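Local coordinates for polysaccharide deacetylase-like protein (PDB 4V33) that probably removes acetyl groups from cell-wall polysaccharide as a zinc-dependent hydrolase, and is required for osmotic stability and cell shape in Bacillus anthracis, at residues Met148-Asp153 and Thr203-Met208. Residues are numbered along the deposited sequence; the frame is centred on the assembly and turned at random.
With ZN (zinc ion), chain D; ACT (acetate ion), chain C.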
ATOM      1  N   MET A 148      -2.924   5.148  11.028  1.00 11.68           N
ATOM      2  CA  MET A 148      -1.988   5.389  12.116  1.00 12.64           C
ATOM      3  C   MET A 148      -2.641   5.127  13.475  1.00 14.66           C
ATOM      4  O   MET A 148      -3.561   5.852  13.885  1.00 15.02           O
ATOM      5  CB  MET A 148      -1.476   6.821  12.075  1.00 13.42           C
ATOM      6  CG  MET A 148      -0.553   7.158  13.252  1.00 16.92           C
ATOM      7  SD  MET A 148       0.093   8.828  13.195  1.00 20.76           S
ATOM      8  CE  MET A 148      -1.437   9.756  13.130  1.00 18.20           C
ATOM      9  N   TYR A 149      -2.168   4.076  14.140  1.00 13.30           N
ATOM     10  CA  TYR A 149      -2.524   3.775  15.523  1.00 11.56           C
ATOM     11  C   TYR A 149      -1.352   4.044  16.448  1.00 13.05           C
ATOM     12  O   TYR A 149      -0.203   4.135  16.001  1.00 13.53           O
ATOM     13  CB  TYR A 149      -2.895   2.303  15.656  1.00 12.78           C
ATOM     14  CG  TYR A 149      -4.183   1.905  14.981  1.00 11.57           C
ATOM     15  CD1 TYR A 149      -5.401   2.027  15.654  1.00 12.87           C
ATOM     16  CD2 TYR A 149      -4.196   1.388  13.696  1.00 13.28           C
ATOM     17  CE1 TYR A 149      -6.582   1.658  15.068  1.00 12.64           C
ATOM     18  CE2 TYR A 149      -5.384   1.015  13.089  1.00 13.41           C
ATOM     19  CZ  TYR A 149      -6.572   1.141  13.779  1.00 12.92           C
ATOM     20  OH  TYR A 149      -7.741   0.763  13.168  1.00 14.43           O
ATOM     21  N   HIS A 150      -1.643   4.192  17.739  1.00 13.38           N
ATOM     22  CA  HIS A 150      -0.616   4.278  18.764  1.00 14.07           C
ATOM     23  C   HIS A 150      -0.807   3.174  19.799  1.00 16.29           C
ATOM     24  O   HIS A 150      -0.342   2.054  19.591  1.00 17.65           O
ATOM     25  CB  HIS A 150      -0.607   5.665  19.402  1.00 16.57           C
ATOM     26  CG  HIS A 150       0.024   6.704  18.534  1.00 18.19           C
ATOM     27  ND1 HIS A 150      -0.619   7.261  17.448  1.00 22.77           N
ATOM     28  CD2 HIS A 150       1.262   7.253  18.562  1.00 23.03           C
ATOM     29  CE1 HIS A 150       0.188   8.132  16.863  1.00 20.62           C
ATOM     30  NE2 HIS A 150       1.338   8.136  17.511  1.00 24.09           N
ATOM     31  N   ALA A 151      -1.494   3.474  20.898  1.00 15.41           N
ATOM     32  CA  ALA A 151      -1.741   2.475  21.933  1.00 15.96           C
ATOM     33  C   ALA A 151      -2.993   1.670  21.599  1.00 16.54           C
ATOM     34  O   ALA A 151      -3.994   2.227  21.146  1.00 15.70           O
ATOM     35  CB  ALA A 151      -1.899   3.147  23.284  1.00 16.71           C
ATOM     36  N   ILE A 152      -2.916   0.354  21.784  1.00 14.92           N
ATOM     37  CA  ILE A 152      -4.094  -0.512  21.718  1.00 14.61           C
ATOM     38  C   ILE A 152      -4.297  -1.073  23.115  1.00 15.85           C
ATOM     39  O   ILE A 152      -3.698  -2.074  23.501  1.00 16.75           O
ATOM     40  CB  ILE A 152      -3.933  -1.645  20.696  1.00 14.00           C
ATOM     41  CG1 ILE A 152      -3.560  -1.077  19.318  1.00 16.25           C
ATOM     42  CG2 ILE A 152      -5.225  -2.460  20.610  1.00 15.52           C
ATOM     43  CD1 ILE A 152      -4.626  -0.170  18.702  1.00 15.82           C
ATOM     44  N   ASP A 153      -5.115  -0.392  23.905  1.00 16.34           N
ATOM     45  CA  ASP A 153      -5.294  -0.780  25.299  1.00 17.72           C
ATOM     46  C   ASP A 153      -6.546  -0.104  25.808  1.00 23.27           C
ATOM     47  O   ASP A 153      -6.995   0.879  25.210  1.00 20.48           O
ATOM     48  CB  ASP A 153      -4.091  -0.338  26.147  1.00 18.87           C
ATOM     49  CG  ASP A 153      -3.897  -1.192  27.383  1.00 32.04           C
ATOM     50  OD1 ASP A 153      -4.808  -1.974  27.726  1.00 27.86           O
ATOM     51  OD2 ASP A 153      -2.826  -1.079  28.020  1.00 32.44           O
ATOM     52  N   THR A 203      -0.699   0.737  10.356  1.00 11.71           N
ATOM     53  CA  THR A 203       0.577   1.047  11.017  1.00 10.87           C
ATOM     54  C   THR A 203       0.374   1.462  12.467  1.00 12.93           C
ATOM     55  O   THR A 203      -0.669   2.027  12.830  1.00 12.99           O
ATOM     56  CB  THR A 203       1.422   2.151  10.286  1.00 12.76           C
ATOM     57  OG1 THR A 203       0.926   3.460  10.605  1.00 14.71           O
ATOM     58  CG2 THR A 203       1.423   1.948   8.770  1.00 14.70           C
ATOM     59  N   PHE A 204       1.403   1.200  13.271  1.00 12.06           N
ATOM     60  CA  PHE A 204       1.436   1.530  14.693  1.00 13.49           C
ATOM     61  C   PHE A 204       2.699   2.304  14.977  1.00 12.36           C
ATOM     62  O   PHE A 204       3.780   1.936  14.495  1.00 13.53           O
ATOM     63  CB  PHE A 204       1.476   0.252  15.530  1.00 12.51           C
ATOM     64  CG  PHE A 204       0.289  -0.629  15.341  1.00 11.27           C
ATOM     65  CD1 PHE A 204       0.286  -1.590  14.344  1.00 13.37           C
ATOM     66  CD2 PHE A 204      -0.827  -0.503  16.158  1.00 12.49           C
ATOM     67  CE1 PHE A 204      -0.813  -2.419  14.145  1.00 15.32           C
ATOM     68  CE2 PHE A 204      -1.936  -1.331  15.965  1.00 13.99           C
ATOM     69  CZ  PHE A 204      -1.926  -2.290  14.956  1.00 13.34           C
ATOM     70  N   ASP A 205       2.570   3.355  15.779  1.00 10.98           N
ATOM     71  CA  ASP A 205       3.727   4.159  16.155  1.00 11.82           C
ATOM     72  C   ASP A 205       4.158   3.910  17.586  1.00 14.09           C
ATOM     73  O   ASP A 205       3.332   3.992  18.508  1.00 15.68           O
ATOM     74  CB  ASP A 205       3.429   5.655  15.998  1.00 12.53           C
ATOM     75  CG  ASP A 205       3.432   6.108  14.547  1.00 16.96           C
ATOM     76  OD1 ASP A 205       3.464   5.256  13.643  1.00 16.93           O
ATOM     77  OD2 ASP A 205       3.409   7.334  14.314  1.00 21.21           O
ATOM     78  N   ASP A 206       5.453   3.614  17.724  1.00 12.76           N
ATOM     79  CA  ASP A 206       6.282   3.703  18.944  1.00 12.75           C
ATOM     80  C   ASP A 206       6.823   2.377  19.467  1.00 14.09           C
ATOM     81  O   ASP A 206       7.918   2.342  20.040  1.00 15.32           O
ATOM     82  CB  ASP A 206       5.645   4.477  20.112  1.00 13.74           C
ATOM     83  CG  ASP A 206       5.352   5.936  19.787  1.00 18.99           C
ATOM     84  OD1 ASP A 206       5.687   6.446  18.679  1.00 16.54           O
ATOM     85  OD2 ASP A 206       4.766   6.581  20.683  1.00 22.20           O
ATOM     86  N   GLY A 207       6.080   1.294  19.283  1.00 13.45           N
ATOM     87  CA  GLY A 207       6.491   0.013  19.824  1.00 15.69           C
ATOM     88  C   GLY A 207       6.103  -0.170  21.280  1.00 15.00           C
ATOM     89  O   GLY A 207       6.853  -0.751  22.062  1.00 14.21           O
ATOM     90  N   MET A 208       4.928   0.335  21.652  1.00 13.60           N
ATOM     91  CA  MET A 208       4.404   0.086  22.986  1.00 13.62           C
ATOM     92  C   MET A 208       4.121  -1.399  23.194  1.00 14.15           C
ATOM     93  O   MET A 208       3.686  -2.099  22.272  1.00 14.78           O
ATOM     94  CB  MET A 208       3.121   0.885  23.209  1.00 14.89           C
ATOM     95  CG  MET A 208       3.365   2.371  23.312  1.00 17.55           C
ATOM     96  SD  MET A 208       1.811   3.270  23.520  1.00 21.79           S
ATOM     97  CE  MET A 208       1.680   4.029  21.911  1.00 27.71           C
TER
HETATM   98 ZN    ZN D1362       5.697   8.395  17.794  1.00 27.58          ZN
HETATM   99  C   ACT C1361       4.231  10.055  16.046  1.00 30.96           C
HETATM  100  O   ACT C1361       3.877   8.898  16.399  1.00 23.62           O
HETATM  101  OXT ACT C1361       4.752  10.810  16.910  1.00 26.72           O
HETATM  102  CH3 ACT C1361       4.039  10.524  14.641  1.00 28.80           C
HETATM  103  O   HOH W   1       4.289   8.989  19.141  0.86 21.34           O
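Tyr-149 and Phe-204 lie side by side on one face of a parallel sheet, their rings slid apart so far that they scarcely overlap, with planes 27° from parallel. Contact runs instead through Tyr-149 CB, 3.5 Å from Phe-204 CD2. After Tyr-149 the chain turns, and Ile-152 comes back with CG1 against the Phe-204 ring edge at CE2. Apolar groups suit this place: helix 211-221 covers Phe-204 and Ile-152, helix 167-179 the Tyr-149 ring, whose phenol oxygen reaches Gln-173. Farther along, Met-208 SD rests 3.7 Å from Ala-151 CB, an approach that the small alanine side chain allows, and a bend at chi3 (-108°) lays CE against the peptide joining His-150 to Ala-151.

Two backbone hydrogen bonds join the strands, Tyr-149 N to Thr-203 O and Asp-205 N to Tyr-149 O, each 2.9 Å. Asp-205 sets its CB over one face of the His-150 imidazole, 3.9 Å from the ring centroid, a CH-pi contact, and its OD2 pairs with Arg-343. With CG anti to the carbonyl carbon (chi1 -76°), His-150 directs NE2 to acetate O at 2.9 Å. That oxygen also binds zinc, which Asp-206 OD1 holds at 2.1 Å with His-264, His-268 and a water. Acetate, probably from the crystallisation liquor, is also the product of deacetylation, so its place is consistent with a product-like complex in the Asp-His-His zinc site of this deacetylase family.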